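Local structure of periplasmic cell division protein (SufI) (Aquifex aeolicus, 6SYY) at residues A[115-120]-A[142-147]. The protein is a multicopper oxidase that binds copper ions and probably couples substrate oxidation to the reduction of oxygen. Sequence-based numbering, arbitrary orientation.
Sequences SIIHWH and YSYPDF. With CU (copper (II) ion), chain E; O (oxygen atom), chain F.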
loop_
_atom_site.group_PDB
_atom_site.type_symbol
_atom_site.label_atom_id
_atom_site.label_comp_id
_atom_site.label_asym_id
_atom_site.label_seq_id
_atom_site.Cartn_x
_atom_site.Cartn_y
_atom_site.Cartn_z
ATOM N N SER A 115 13.806 -9.367 10.812
ATOM C CA SER A 115 12.888 -8.901 9.782
ATOM C C SER A 115 11.904 -10.009 9.431
ATOM O O SER A 115 12.095 -11.178 9.778
ATOM C CB SER A 115 13.639 -8.430 8.531
ATOM O OG SER A 115 12.742 -7.817 7.617
ATOM N N ILE A 116 10.845 -9.609 8.729
ATOM C CA ILE A 116 9.832 -10.522 8.219
ATOM C C ILE A 116 9.093 -9.771 7.126
ATOM O O ILE A 116 8.932 -8.554 7.200
ATOM C CB ILE A 116 8.876 -11.000 9.344
ATOM C CG1 ILE A 116 7.944 -12.103 8.834
ATOM C CG2 ILE A 116 8.078 -9.836 9.922
ATOM C CD1 ILE A 116 8.620 -13.455 8.703
ATOM N N ILE A 117 8.668 -10.489 6.093
ATOM C CA ILE A 117 7.923 -9.877 4.999
ATOM C C ILE A 117 6.440 -9.962 5.317
ATOM O O ILE A 117 5.928 -11.036 5.647
ATOM C CB ILE A 117 8.227 -10.565 3.657
ATOM C CG1 ILE A 117 9.732 -10.643 3.411
ATOM C CG2 ILE A 117 7.541 -9.819 2.521
ATOM C CD1 ILE A 117 10.088 -11.348 2.124
ATOM N N HIS A 118 5.751 -8.835 5.220
ATOM C CA HIS A 118 4.298 -8.809 5.292
ATOM C C HIS A 118 3.722 -8.719 3.884
ATOM O O HIS A 118 4.152 -7.878 3.086
ATOM C CB HIS A 118 3.810 -7.635 6.137
ATOM C CG HIS A 118 2.325 -7.467 6.121
ATOM N ND1 HIS A 118 1.458 -8.513 6.352
ATOM C CD2 HIS A 118 1.552 -6.379 5.895
ATOM C CE1 HIS A 118 0.215 -8.077 6.270
ATOM N NE2 HIS A 118 0.244 -6.785 5.999
ATOM N N TRP A 119 2.762 -9.591 3.580
ATOM C CA TRP A 119 2.046 -9.547 2.305
ATOM C C TRP A 119 0.811 -8.671 2.499
ATOM O O TRP A 119 -0.306 -9.145 2.720
ATOM C CB TRP A 119 1.689 -10.953 1.839
ATOM C CG TRP A 119 2.786 -11.947 2.054
ATOM C CD1 TRP A 119 2.806 -12.963 2.963
ATOM C CD2 TRP A 119 4.032 -12.013 1.352
ATOM N NE1 TRP A 119 3.986 -13.662 2.870
ATOM C CE2 TRP A 119 4.757 -13.096 1.890
ATOM C CE3 TRP A 119 4.608 -11.259 0.323
ATOM C CZ2 TRP A 119 6.024 -13.444 1.433
ATOM C CZ3 TRP A 119 5.868 -11.610 -0.130
ATOM C CH2 TRP A 119 6.560 -12.692 0.423
ATOM N N HIS A 120 1.034 -7.359 2.415
ATOM C CA HIS A 120 0.020 -6.372 2.768
ATOM C C HIS A 120 -1.200 -6.511 1.869
ATOM O O HIS A 120 -1.099 -6.417 0.641
ATOM C CB HIS A 120 0.623 -4.966 2.670
ATOM C CG HIS A 120 -0.301 -3.859 3.088
ATOM N ND1 HIS A 120 0.128 -2.783 3.834
ATOM C CD2 HIS A 120 -1.614 -3.639 2.834
ATOM C CE1 HIS A 120 -0.883 -1.956 4.037
ATOM N NE2 HIS A 120 -1.952 -2.452 3.440
ATOM N N TYR A 142 12.655 -17.525 7.232
ATOM C CA TYR A 142 11.282 -17.840 7.600
ATOM C C TYR A 142 10.596 -18.488 6.407
ATOM O O TYR A 142 10.413 -17.850 5.366
ATOM C CB TYR A 142 10.496 -16.614 8.060
ATOM C CG TYR A 142 9.143 -17.009 8.602
ATOM C CD1 TYR A 142 9.025 -17.579 9.861
ATOM C CD2 TYR A 142 7.993 -16.857 7.841
ATOM C CE1 TYR A 142 7.796 -17.962 10.360
ATOM C CE2 TYR A 142 6.761 -17.240 8.332
ATOM C CZ TYR A 142 6.670 -17.792 9.592
ATOM O OH TYR A 142 5.446 -18.176 10.086
ATOM N N SER A 143 10.220 -19.751 6.569
ATOM C CA SER A 143 9.477 -20.485 5.555
ATOM C C SER A 143 7.991 -20.267 5.804
ATOM O O SER A 143 7.437 -20.773 6.787
ATOM C CB SER A 143 9.831 -21.966 5.606
ATOM O OG SER A 143 8.919 -22.718 4.830
ATOM N N TYR A 144 7.353 -19.509 4.931
ATOM C CA TYR A 144 5.919 -19.299 5.034
ATOM C C TYR A 144 5.194 -20.578 4.647
ATOM O O TYR A 144 5.387 -21.070 3.527
ATOM C CB TYR A 144 5.480 -18.157 4.126
ATOM C CG TYR A 144 6.030 -16.809 4.510
ATOM C CD1 TYR A 144 7.307 -16.421 4.124
ATOM C CD2 TYR A 144 5.267 -15.919 5.253
ATOM C CE1 TYR A 144 7.810 -15.187 4.473
ATOM C CE2 TYR A 144 5.760 -14.684 5.605
ATOM C CZ TYR A 144 7.030 -14.320 5.213
ATOM O OH TYR A 144 7.515 -13.084 5.570
ATOM N N PRO A 145 4.374 -21.153 5.523
ATOM C CA PRO A 145 3.554 -22.301 5.120
ATOM C C PRO A 145 2.745 -21.981 3.870
ATOM O O PRO A 145 2.276 -20.855 3.683
ATOM C CB PRO A 145 2.651 -22.535 6.336
ATOM C CG PRO A 145 3.410 -21.963 7.487
ATOM C CD PRO A 145 4.179 -20.796 6.940
ATOM N N ASP A 146 2.606 -22.982 3.000
ATOM C CA ASP A 146 1.814 -22.825 1.787
ATOM C C ASP A 146 0.428 -22.287 2.115
ATOM O O ASP A 146 -0.164 -22.631 3.141
ATOM C CB ASP A 146 1.679 -24.168 1.061
ATOM C CG ASP A 146 2.961 -24.605 0.379
ATOM O OD1 ASP A 146 3.967 -23.870 0.469
ATOM O OD2 ASP A 146 2.956 -25.687 -0.254
ATOM N N PHE A 147 -0.086 -21.427 1.240
ATOM C CA PHE A 147 -1.487 -21.047 1.314
ATOM C C PHE A 147 -1.965 -20.667 -0.079
ATOM O O PHE A 147 -1.169 -20.456 -0.997
ATOM C CB PHE A 147 -1.725 -19.911 2.321
ATOM C CG PHE A 147 -1.076 -18.609 1.947
ATOM C CD1 PHE A 147 0.271 -18.395 2.191
ATOM C CD2 PHE A 147 -1.821 -17.588 1.375
ATOM C CE1 PHE A 147 0.869 -17.194 1.860
ATOM C CE2 PHE A 147 -1.231 -16.381 1.037
ATOM C CZ PHE A 147 0.119 -16.185 1.278
HETATM CU CU CU E . 1.792 -2.447 4.822
HETATM O O O F . 1.400 -3.302 7.051
#
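Between I116 and Y142 the backbones of 115-120 and 142-147 come nearest, CA to CA 7.5 Å, too far for strand pairing, and side chains bridge the gap. Y144 reaches across: its OH donates to I117 O over 2.6 Å, lying in the carbonyl plane on a lone pair. The ring behind this hydroxyl is sandwiched, with Y142 CD2 over the centre of one face and W119 NE1 3.4 Å from Y144 CE2 on the opposite face, nearer the rim. The indole thus meets the phenol edge-to-face, planes at 61°. I116 holds CG1 anti to the backbone N (chi1 -172°), and chi2 (76°) puts CD1 3.6 Å from Y142 CD2 and 3.3 Å from Y144 OH. A leucine in place of Y144 would probably leave I117 O without this donor and deprive the W119 edge of its aromatic face. In this cupredoxin-fold domain I117 and W119 share a strand with trinuclear-cluster ligands: H120 ND1 binds one copper ion at 2.0 Å and H118 another. Strand 117-120 pairs with 154-160 in one sheet, whereas 141-143 pairs with 102-110 in another, so Y144 and W119 pack between the two sheets, beside F107 and I65 respectively.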